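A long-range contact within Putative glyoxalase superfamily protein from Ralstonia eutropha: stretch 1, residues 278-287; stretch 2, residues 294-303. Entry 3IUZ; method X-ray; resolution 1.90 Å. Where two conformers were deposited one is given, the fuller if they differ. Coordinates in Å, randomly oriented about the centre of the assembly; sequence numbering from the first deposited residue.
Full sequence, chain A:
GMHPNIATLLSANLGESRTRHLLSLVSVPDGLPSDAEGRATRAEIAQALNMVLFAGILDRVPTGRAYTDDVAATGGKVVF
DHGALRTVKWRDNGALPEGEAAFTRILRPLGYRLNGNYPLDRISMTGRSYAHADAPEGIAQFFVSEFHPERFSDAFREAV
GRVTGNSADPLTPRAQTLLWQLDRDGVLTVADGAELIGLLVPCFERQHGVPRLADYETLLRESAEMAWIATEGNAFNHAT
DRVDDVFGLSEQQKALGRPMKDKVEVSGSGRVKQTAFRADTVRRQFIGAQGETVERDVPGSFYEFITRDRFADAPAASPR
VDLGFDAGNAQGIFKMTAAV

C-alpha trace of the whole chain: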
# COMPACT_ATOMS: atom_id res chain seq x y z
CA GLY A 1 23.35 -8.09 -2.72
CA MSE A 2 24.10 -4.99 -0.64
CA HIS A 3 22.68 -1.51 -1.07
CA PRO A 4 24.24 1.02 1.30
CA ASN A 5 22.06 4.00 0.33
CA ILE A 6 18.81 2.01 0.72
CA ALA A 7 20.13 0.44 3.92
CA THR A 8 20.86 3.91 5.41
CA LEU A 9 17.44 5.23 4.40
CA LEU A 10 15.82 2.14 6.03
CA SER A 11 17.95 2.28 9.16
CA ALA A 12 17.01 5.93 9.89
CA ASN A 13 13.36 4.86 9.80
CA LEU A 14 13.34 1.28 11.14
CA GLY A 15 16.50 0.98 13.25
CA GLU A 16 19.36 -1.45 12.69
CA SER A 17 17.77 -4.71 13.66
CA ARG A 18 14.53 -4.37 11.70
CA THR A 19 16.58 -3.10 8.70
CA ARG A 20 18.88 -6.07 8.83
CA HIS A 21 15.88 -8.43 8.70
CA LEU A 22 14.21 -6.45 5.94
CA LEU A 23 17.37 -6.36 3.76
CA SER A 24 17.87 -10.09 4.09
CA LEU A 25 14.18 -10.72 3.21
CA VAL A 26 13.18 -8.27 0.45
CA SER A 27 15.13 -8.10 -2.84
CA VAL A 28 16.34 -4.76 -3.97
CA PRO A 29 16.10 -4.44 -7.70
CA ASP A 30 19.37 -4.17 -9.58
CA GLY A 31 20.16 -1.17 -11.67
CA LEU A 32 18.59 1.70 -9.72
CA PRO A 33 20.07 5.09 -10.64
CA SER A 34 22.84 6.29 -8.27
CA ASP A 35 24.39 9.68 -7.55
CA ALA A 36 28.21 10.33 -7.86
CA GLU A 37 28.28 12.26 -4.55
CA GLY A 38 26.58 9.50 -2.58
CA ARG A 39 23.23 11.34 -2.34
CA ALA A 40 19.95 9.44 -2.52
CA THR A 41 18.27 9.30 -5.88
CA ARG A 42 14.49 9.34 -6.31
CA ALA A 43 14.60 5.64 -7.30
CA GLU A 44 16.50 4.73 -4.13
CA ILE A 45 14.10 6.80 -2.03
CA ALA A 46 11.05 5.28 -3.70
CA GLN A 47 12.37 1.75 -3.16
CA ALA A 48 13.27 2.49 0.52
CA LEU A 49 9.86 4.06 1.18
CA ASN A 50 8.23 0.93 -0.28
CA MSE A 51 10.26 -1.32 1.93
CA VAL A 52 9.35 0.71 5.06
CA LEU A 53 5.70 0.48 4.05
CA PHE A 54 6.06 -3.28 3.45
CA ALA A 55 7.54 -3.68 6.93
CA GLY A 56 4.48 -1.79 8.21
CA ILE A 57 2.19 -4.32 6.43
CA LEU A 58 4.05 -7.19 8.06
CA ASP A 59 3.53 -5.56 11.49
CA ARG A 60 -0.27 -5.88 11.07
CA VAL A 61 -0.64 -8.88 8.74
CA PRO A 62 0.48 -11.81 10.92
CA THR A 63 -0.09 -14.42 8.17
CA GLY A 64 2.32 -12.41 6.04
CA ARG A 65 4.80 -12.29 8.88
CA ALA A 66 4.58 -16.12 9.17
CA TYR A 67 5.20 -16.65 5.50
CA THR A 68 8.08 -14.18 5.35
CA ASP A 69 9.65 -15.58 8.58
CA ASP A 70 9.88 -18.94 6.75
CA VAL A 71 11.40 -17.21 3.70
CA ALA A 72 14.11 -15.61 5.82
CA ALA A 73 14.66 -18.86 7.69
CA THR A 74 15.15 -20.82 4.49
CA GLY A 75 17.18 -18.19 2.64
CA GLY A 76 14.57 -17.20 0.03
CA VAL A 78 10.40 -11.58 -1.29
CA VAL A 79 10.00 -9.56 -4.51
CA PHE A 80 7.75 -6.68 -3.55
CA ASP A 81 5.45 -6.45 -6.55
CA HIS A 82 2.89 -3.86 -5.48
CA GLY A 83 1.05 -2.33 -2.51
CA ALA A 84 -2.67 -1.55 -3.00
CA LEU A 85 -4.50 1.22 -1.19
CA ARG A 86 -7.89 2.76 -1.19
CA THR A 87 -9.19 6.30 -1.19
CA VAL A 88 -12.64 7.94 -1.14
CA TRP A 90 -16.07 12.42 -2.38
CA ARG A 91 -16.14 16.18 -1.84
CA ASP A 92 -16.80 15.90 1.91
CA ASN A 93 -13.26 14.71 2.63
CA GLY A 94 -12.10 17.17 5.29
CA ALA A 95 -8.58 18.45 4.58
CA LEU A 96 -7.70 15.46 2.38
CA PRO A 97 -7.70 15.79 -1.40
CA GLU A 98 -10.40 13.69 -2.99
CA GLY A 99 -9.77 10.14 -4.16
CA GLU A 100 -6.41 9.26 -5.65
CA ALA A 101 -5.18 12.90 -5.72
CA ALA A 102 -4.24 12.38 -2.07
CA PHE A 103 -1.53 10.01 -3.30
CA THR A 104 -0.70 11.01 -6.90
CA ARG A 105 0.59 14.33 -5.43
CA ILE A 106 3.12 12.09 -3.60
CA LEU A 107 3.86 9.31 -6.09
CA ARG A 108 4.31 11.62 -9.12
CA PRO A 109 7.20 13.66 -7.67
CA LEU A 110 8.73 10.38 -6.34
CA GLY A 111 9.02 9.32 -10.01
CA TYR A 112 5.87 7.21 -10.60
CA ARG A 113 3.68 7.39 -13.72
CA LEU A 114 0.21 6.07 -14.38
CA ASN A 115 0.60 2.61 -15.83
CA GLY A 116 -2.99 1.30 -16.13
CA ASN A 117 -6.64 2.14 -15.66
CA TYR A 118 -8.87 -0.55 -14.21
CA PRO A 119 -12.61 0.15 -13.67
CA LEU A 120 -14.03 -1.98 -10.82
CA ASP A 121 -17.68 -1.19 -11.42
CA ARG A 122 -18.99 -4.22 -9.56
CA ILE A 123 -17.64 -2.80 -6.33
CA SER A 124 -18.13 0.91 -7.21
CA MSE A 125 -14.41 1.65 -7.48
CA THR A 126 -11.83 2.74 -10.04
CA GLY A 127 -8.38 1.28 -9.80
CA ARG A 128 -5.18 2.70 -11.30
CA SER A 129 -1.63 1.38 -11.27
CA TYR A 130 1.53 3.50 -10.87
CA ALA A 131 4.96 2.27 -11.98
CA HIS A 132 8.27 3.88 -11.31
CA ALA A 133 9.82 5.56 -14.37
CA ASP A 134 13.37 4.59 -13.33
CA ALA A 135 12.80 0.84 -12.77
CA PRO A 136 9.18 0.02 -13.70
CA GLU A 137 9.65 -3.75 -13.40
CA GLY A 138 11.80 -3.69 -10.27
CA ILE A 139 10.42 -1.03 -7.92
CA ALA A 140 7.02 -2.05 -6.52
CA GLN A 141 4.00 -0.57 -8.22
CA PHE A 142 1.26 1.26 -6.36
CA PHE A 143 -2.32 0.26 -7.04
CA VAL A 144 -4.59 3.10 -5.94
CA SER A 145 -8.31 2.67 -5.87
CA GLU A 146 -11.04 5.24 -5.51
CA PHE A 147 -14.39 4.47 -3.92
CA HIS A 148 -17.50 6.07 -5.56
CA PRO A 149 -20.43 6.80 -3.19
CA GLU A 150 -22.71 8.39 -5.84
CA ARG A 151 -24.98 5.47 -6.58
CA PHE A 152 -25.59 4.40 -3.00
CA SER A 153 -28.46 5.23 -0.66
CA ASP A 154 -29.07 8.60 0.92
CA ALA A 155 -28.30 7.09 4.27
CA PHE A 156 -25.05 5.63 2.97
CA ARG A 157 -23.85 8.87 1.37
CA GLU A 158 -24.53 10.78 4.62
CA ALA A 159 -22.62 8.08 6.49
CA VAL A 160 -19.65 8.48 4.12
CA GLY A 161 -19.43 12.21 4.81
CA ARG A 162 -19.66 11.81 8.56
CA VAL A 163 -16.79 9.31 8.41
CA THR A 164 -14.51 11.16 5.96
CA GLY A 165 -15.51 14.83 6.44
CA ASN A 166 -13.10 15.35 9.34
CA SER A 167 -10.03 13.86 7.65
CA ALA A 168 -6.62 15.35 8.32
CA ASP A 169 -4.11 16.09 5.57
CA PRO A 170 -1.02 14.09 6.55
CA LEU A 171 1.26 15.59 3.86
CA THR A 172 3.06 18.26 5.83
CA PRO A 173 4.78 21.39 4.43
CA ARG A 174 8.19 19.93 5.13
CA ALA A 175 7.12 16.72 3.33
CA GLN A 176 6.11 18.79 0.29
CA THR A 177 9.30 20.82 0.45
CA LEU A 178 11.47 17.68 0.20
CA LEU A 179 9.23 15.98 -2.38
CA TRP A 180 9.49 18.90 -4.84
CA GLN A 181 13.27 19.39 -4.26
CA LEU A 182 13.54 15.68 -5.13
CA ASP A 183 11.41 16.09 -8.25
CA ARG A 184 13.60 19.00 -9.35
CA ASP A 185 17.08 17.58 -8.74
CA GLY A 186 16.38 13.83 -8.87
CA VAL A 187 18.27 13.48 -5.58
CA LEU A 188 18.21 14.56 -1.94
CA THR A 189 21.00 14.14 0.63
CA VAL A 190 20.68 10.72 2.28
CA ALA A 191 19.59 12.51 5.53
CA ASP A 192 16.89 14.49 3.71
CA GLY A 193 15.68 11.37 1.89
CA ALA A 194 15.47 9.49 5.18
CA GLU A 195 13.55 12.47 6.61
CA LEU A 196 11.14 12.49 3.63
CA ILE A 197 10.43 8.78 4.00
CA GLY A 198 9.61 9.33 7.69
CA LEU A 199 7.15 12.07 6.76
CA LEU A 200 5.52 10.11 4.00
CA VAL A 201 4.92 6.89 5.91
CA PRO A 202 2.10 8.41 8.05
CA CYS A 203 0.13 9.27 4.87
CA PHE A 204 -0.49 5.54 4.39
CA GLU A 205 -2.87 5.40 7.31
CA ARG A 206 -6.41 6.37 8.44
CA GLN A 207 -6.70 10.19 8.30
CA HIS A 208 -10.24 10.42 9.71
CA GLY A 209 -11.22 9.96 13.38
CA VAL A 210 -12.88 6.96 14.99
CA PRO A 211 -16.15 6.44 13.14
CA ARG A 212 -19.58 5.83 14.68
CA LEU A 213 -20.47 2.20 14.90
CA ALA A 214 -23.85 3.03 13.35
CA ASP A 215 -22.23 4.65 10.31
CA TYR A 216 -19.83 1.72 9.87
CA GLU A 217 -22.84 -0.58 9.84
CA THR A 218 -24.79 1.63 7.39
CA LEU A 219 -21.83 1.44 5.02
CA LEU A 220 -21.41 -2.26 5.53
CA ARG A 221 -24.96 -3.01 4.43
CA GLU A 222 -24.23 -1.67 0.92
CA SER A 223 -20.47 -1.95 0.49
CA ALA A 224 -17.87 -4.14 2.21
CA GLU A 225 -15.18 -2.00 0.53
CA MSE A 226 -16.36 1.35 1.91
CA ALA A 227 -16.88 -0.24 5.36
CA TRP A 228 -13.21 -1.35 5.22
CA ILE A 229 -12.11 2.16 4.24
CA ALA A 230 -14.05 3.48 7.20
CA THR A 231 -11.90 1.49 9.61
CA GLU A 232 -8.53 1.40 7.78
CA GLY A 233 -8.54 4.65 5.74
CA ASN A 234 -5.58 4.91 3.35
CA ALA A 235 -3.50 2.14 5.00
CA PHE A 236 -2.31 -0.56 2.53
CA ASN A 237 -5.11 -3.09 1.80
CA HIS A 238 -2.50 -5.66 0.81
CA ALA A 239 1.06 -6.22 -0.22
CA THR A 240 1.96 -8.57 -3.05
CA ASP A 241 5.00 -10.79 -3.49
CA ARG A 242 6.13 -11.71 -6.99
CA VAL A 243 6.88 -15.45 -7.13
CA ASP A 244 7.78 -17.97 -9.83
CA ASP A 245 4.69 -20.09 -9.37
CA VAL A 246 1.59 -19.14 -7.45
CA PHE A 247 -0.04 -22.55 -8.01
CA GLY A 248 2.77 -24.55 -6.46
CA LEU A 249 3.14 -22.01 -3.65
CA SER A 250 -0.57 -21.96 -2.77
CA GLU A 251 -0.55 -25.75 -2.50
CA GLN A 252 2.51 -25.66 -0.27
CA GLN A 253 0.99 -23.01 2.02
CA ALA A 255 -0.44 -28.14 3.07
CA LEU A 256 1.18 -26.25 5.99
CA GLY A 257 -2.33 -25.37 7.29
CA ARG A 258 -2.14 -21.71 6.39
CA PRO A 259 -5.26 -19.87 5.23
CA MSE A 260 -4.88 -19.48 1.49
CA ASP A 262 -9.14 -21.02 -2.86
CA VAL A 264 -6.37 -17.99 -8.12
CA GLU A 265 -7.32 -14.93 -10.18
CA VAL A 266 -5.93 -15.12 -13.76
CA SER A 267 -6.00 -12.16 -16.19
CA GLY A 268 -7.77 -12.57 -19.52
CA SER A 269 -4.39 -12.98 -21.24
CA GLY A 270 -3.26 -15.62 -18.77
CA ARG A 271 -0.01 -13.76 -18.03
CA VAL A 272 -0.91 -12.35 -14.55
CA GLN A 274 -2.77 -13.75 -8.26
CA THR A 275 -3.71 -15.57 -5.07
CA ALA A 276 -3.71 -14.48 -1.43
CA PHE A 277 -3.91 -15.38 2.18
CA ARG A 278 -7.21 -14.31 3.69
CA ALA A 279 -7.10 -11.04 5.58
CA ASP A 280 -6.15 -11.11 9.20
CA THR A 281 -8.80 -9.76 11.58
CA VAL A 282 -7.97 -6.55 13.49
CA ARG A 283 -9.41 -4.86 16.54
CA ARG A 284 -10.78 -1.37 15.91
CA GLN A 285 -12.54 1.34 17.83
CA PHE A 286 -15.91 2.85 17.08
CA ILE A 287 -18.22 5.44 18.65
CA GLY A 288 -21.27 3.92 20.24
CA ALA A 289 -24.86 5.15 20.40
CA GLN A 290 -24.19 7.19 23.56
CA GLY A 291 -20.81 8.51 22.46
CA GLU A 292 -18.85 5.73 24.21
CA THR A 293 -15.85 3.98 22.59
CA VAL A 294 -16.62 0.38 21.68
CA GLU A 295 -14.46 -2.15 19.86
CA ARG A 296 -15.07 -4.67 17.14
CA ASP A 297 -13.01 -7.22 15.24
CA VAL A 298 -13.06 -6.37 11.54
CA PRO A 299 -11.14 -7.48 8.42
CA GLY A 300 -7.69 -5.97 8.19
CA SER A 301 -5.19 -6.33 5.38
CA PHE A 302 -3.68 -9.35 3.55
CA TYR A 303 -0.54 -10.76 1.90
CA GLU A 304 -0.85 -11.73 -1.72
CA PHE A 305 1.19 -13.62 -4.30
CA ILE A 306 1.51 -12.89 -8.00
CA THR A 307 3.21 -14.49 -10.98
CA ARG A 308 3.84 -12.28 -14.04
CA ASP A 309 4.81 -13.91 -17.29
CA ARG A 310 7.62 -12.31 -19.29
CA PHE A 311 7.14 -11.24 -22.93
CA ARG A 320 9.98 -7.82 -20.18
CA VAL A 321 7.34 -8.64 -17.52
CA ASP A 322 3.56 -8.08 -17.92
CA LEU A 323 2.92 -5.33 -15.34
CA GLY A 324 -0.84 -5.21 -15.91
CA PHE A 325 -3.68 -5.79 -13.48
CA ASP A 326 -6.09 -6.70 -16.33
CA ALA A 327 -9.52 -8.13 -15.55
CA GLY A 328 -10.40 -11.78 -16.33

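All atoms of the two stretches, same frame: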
# COMPACT_ATOMS: atom_id res chain seq x y z
N ARG A 278 -6.08 -15.11 3.21
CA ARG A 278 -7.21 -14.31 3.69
C ARG A 278 -6.67 -13.22 4.61
O ARG A 278 -5.57 -13.34 5.19
CB ARG A 278 -8.26 -15.19 4.39
CG ARG A 278 -9.09 -16.05 3.42
CD ARG A 278 -9.61 -17.35 4.02
NE ARG A 278 -10.31 -18.20 3.03
CZ ARG A 278 -10.03 -19.48 2.77
NH1 ARG A 278 -9.08 -20.15 3.44
NH2 ARG A 278 -10.74 -20.13 1.87
N ALA A 279 -7.45 -12.17 4.75
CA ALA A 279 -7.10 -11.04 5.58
C ALA A 279 -7.17 -11.40 7.05
O ALA A 279 -8.08 -12.07 7.51
CB ALA A 279 -8.01 -9.80 5.28
N ASP A 280 -6.19 -10.93 7.78
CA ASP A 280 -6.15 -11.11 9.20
C ASP A 280 -7.11 -10.12 9.87
O ASP A 280 -7.15 -8.97 9.49
CB ASP A 280 -4.69 -10.84 9.64
CG ASP A 280 -3.76 -11.96 9.18
OD1 ASP A 280 -4.03 -13.14 9.55
OD2 ASP A 280 -2.78 -11.68 8.47
N THR A 281 -7.86 -10.58 10.88
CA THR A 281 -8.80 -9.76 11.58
C THR A 281 -8.08 -8.79 12.50
O THR A 281 -7.08 -9.14 13.07
CB THR A 281 -9.72 -10.69 12.38
OG1 THR A 281 -10.36 -11.57 11.44
CG2 THR A 281 -10.75 -9.95 13.14
N VAL A 282 -8.60 -7.57 12.64
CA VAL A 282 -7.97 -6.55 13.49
C VAL A 282 -9.00 -5.97 14.42
O VAL A 282 -10.17 -5.97 14.13
CB VAL A 282 -7.31 -5.41 12.64
CG1 VAL A 282 -6.13 -5.93 11.87
CG2 VAL A 282 -8.32 -4.79 11.65
N ARG A 283 -8.53 -5.44 15.54
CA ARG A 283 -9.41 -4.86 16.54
C ARG A 283 -9.41 -3.34 16.30
O ARG A 283 -8.36 -2.71 16.18
CB ARG A 283 -8.86 -5.23 17.91
CG ARG A 283 -9.73 -4.94 19.05
CD ARG A 283 -10.65 -6.06 19.38
NE ARG A 283 -11.43 -5.77 20.58
CZ ARG A 283 -12.66 -6.23 20.83
NH1 ARG A 283 -13.30 -7.02 19.96
NH2 ARG A 283 -13.26 -5.87 21.96
N ARG A 284 -10.60 -2.77 16.22
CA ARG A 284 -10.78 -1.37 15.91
C ARG A 284 -11.80 -0.74 16.83
O ARG A 284 -12.73 -1.41 17.33
CB ARG A 284 -11.24 -1.19 14.46
CG ARG A 284 -10.22 -1.63 13.41
CD ARG A 284 -8.98 -0.70 13.36
NE ARG A 284 -8.01 -1.16 12.37
CZ ARG A 284 -6.83 -1.68 12.64
NH1 ARG A 284 -6.42 -1.80 13.88
NH2 ARG A 284 -6.03 -2.09 11.67
N GLN A 285 -11.63 0.57 17.02
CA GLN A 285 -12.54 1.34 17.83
C GLN A 285 -13.63 2.02 17.01
O GLN A 285 -13.43 2.40 15.87
CB GLN A 285 -11.77 2.39 18.62
CG GLN A 285 -10.82 1.79 19.63
CD GLN A 285 -9.97 2.82 20.31
OE1 GLN A 285 -9.47 3.76 19.69
NE2 GLN A 285 -9.78 2.64 21.60
N PHE A 286 -14.77 2.17 17.63
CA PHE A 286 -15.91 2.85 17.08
C PHE A 286 -16.64 3.67 18.15
O PHE A 286 -16.51 3.40 19.33
CB PHE A 286 -16.93 1.86 16.53
CG PHE A 286 -16.41 0.99 15.47
CD1 PHE A 286 -15.70 -0.16 15.78
CD2 PHE A 286 -16.64 1.29 14.12
CE1 PHE A 286 -15.24 -1.01 14.76
CE2 PHE A 286 -16.18 0.47 13.13
CZ PHE A 286 -15.47 -0.70 13.45
N ILE A 287 -17.43 4.63 17.72
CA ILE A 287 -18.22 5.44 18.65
C ILE A 287 -19.60 4.85 18.72
O ILE A 287 -20.31 4.68 17.70
CB ILE A 287 -18.29 6.91 18.25
CG1 ILE A 287 -16.87 7.48 18.09
CG2 ILE A 287 -19.15 7.72 19.29
CD1 ILE A 287 -15.97 7.45 19.33
N VAL A 294 -16.43 1.83 21.67
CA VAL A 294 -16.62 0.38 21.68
C VAL A 294 -15.64 -0.23 20.68
O VAL A 294 -15.04 0.47 19.89
CB VAL A 294 -18.06 -0.01 21.31
CG1 VAL A 294 -19.08 0.70 22.25
CG2 VAL A 294 -18.33 0.31 19.87
N GLU A 295 -15.44 -1.53 20.73
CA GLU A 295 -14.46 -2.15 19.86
C GLU A 295 -15.11 -3.27 19.10
O GLU A 295 -16.01 -3.91 19.61
CB GLU A 295 -13.29 -2.70 20.68
CG GLU A 295 -12.47 -1.61 21.37
CD GLU A 295 -11.12 -2.10 21.85
OE1 GLU A 295 -10.96 -3.33 22.05
OE2 GLU A 295 -10.21 -1.26 21.99
N ARG A 296 -14.63 -3.53 17.90
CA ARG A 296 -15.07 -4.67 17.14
C ARG A 296 -13.88 -5.24 16.38
O ARG A 296 -12.91 -4.54 16.11
CB ARG A 296 -16.14 -4.26 16.13
CG ARG A 296 -17.46 -3.90 16.72
CD ARG A 296 -18.21 -5.15 17.14
NE ARG A 296 -19.60 -4.85 17.42
CZ ARG A 296 -20.03 -4.22 18.50
NH1 ARG A 296 -19.19 -3.78 19.44
NH2 ARG A 296 -21.33 -4.02 18.64
N ASP A 297 -14.00 -6.51 16.04
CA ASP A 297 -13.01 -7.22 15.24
C ASP A 297 -13.46 -7.15 13.79
O ASP A 297 -14.58 -7.55 13.46
CB ASP A 297 -12.89 -8.67 15.69
CG ASP A 297 -12.53 -8.77 17.17
OD1 ASP A 297 -11.36 -8.53 17.52
OD2 ASP A 297 -13.44 -9.10 17.95
N VAL A 298 -12.61 -6.61 12.91
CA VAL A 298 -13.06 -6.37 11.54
C VAL A 298 -11.93 -6.85 10.63
O VAL A 298 -10.83 -7.06 11.10
CB VAL A 298 -13.35 -4.85 11.31
CG1 VAL A 298 -14.51 -4.37 12.14
CG2 VAL A 298 -12.06 -3.97 11.54
N PRO A 299 -12.20 -7.04 9.32
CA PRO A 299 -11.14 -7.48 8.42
C PRO A 299 -10.07 -6.41 8.28
O PRO A 299 -10.39 -5.24 8.11
CB PRO A 299 -11.86 -7.67 7.10
CG PRO A 299 -13.24 -7.89 7.44
CD PRO A 299 -13.50 -7.04 8.65
N GLY A 300 -8.81 -6.85 8.33
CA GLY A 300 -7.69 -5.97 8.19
C GLY A 300 -7.17 -6.14 6.76
O GLY A 300 -7.92 -6.21 5.79
N SER A 301 -5.88 -6.24 6.67
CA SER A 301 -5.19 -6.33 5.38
C SER A 301 -4.68 -7.74 5.13
O SER A 301 -4.76 -8.61 6.02
CB SER A 301 -4.06 -5.32 5.42
OG SER A 301 -4.61 -4.02 5.52
N PHE A 302 -4.11 -8.00 3.96
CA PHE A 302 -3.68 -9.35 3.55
C PHE A 302 -2.37 -9.33 2.76
O PHE A 302 -1.86 -8.25 2.36
CB PHE A 302 -4.79 -10.14 2.80
CG PHE A 302 -5.24 -9.57 1.46
CD1 PHE A 302 -6.27 -8.65 1.40
CD2 PHE A 302 -4.67 -10.00 0.27
CE1 PHE A 302 -6.74 -8.18 0.20
CE2 PHE A 302 -5.11 -9.50 -0.95
CZ PHE A 302 -6.17 -8.59 -0.99
N TYR A 303 -1.78 -10.52 2.64
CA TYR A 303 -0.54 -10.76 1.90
C TYR A 303 -0.90 -11.60 0.71
O TYR A 303 -1.54 -12.64 0.84
CB TYR A 303 0.46 -11.49 2.78
CG TYR A 303 1.89 -11.55 2.27
CD1 TYR A 303 2.31 -12.54 1.40
CD2 TYR A 303 2.84 -10.67 2.74
CE1 TYR A 303 3.61 -12.61 0.95
CE2 TYR A 303 4.17 -10.76 2.33
CZ TYR A 303 4.54 -11.70 1.44
OH TYR A 303 5.86 -11.76 1.01
O HOH W 1 -2.98 -12.14 5.17

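The two stretches pair as antiparallel strands, 281-287 against 294-299, and bury 921 Å² between them. The contact begins before the strand proper. The CA-to-CB bond of Arg278 points away from stretch 2, but its carbonyl takes part in a water bridge: water 1 donates to Arg278 O at 2.9 Å and accepts from Tyr303 N at 3.2 Å.

Ala279 points toward stretch 2. Its CB lies 4.1 Å from Phe302 CB, a small apolar contact, and its CA makes a CA-H...O contact with Ser301 O at 3.4 Å.

Asp280 bonds through its backbone in both directions. Asp280 N donates to Ser301 O at 3.2 Å, and Gly300 N donates to Asp280 O at 2.9 Å. The absence of a side chain at Gly300 matters here. An ideal CB on Gly300 would lie 2.8 Å from Asp280 O and 2.7 Å from Val282 CG1, and would clash with both.

Thr281 faces Pro299 in a non-hydrogen-bonded pair whose side chains diverge. Its methyl lies near Asp297, two residues before Pro299: Thr281 CG2 is 3.6 Å from Asp297 CB.

Val282 and Val298 form the first hydrogen-bonded pair of the ladder. Val282 N to Val298 O and Val298 N to Val282 O are both 2.8 Å and nearly straight. Their side chains share a face of the sheet, with Val282 CG2 3.8 Å from Val298 CG2.

Arg283 lies on the other face, with Asp297 and Glu295. Its side chain reaches both acids. Arg283 NE forms a salt bridge with Glu295 OE1 at 2.9 Å. Arg283 NH1 forms a second with Asp297 OD2, also at 2.9 Å, but at 123° that hydrogen bond is weak. Glu295 CB packs over one face of the guanidinium, while Asp297 OD2 sits at its edge.

Arg284 returns to the valine face. Arg284 N to Arg296 O and Arg296 N to Arg284 O are each 2.9 Å. The side chain packs against Val298, with Arg284 CG 3.5 Å from Val298 CG2.

Gln285 pairs with Glu295 without backbone hydrogen bonds. Gln285 CA instead approaches Val294 O at 3.4 Å in a CA-H...O contact.

Phe286 pairs with Val294, the last bridge between the two stretches. Phe286 N to Val294 O and Val294 N to Phe286 O are both 2.8 Å. Phe286 CB meets Val294 CG2 at 3.9 Å. The ring extends along stretch 2: Phe286 CE1 reaches Arg296 CB at 3.6 Å, and Phe286 CZ reaches Val298 CG1 at 4.0 Å. The CA-to-CB bond of Ile287 points away, and the residue makes no contact with stretch 2.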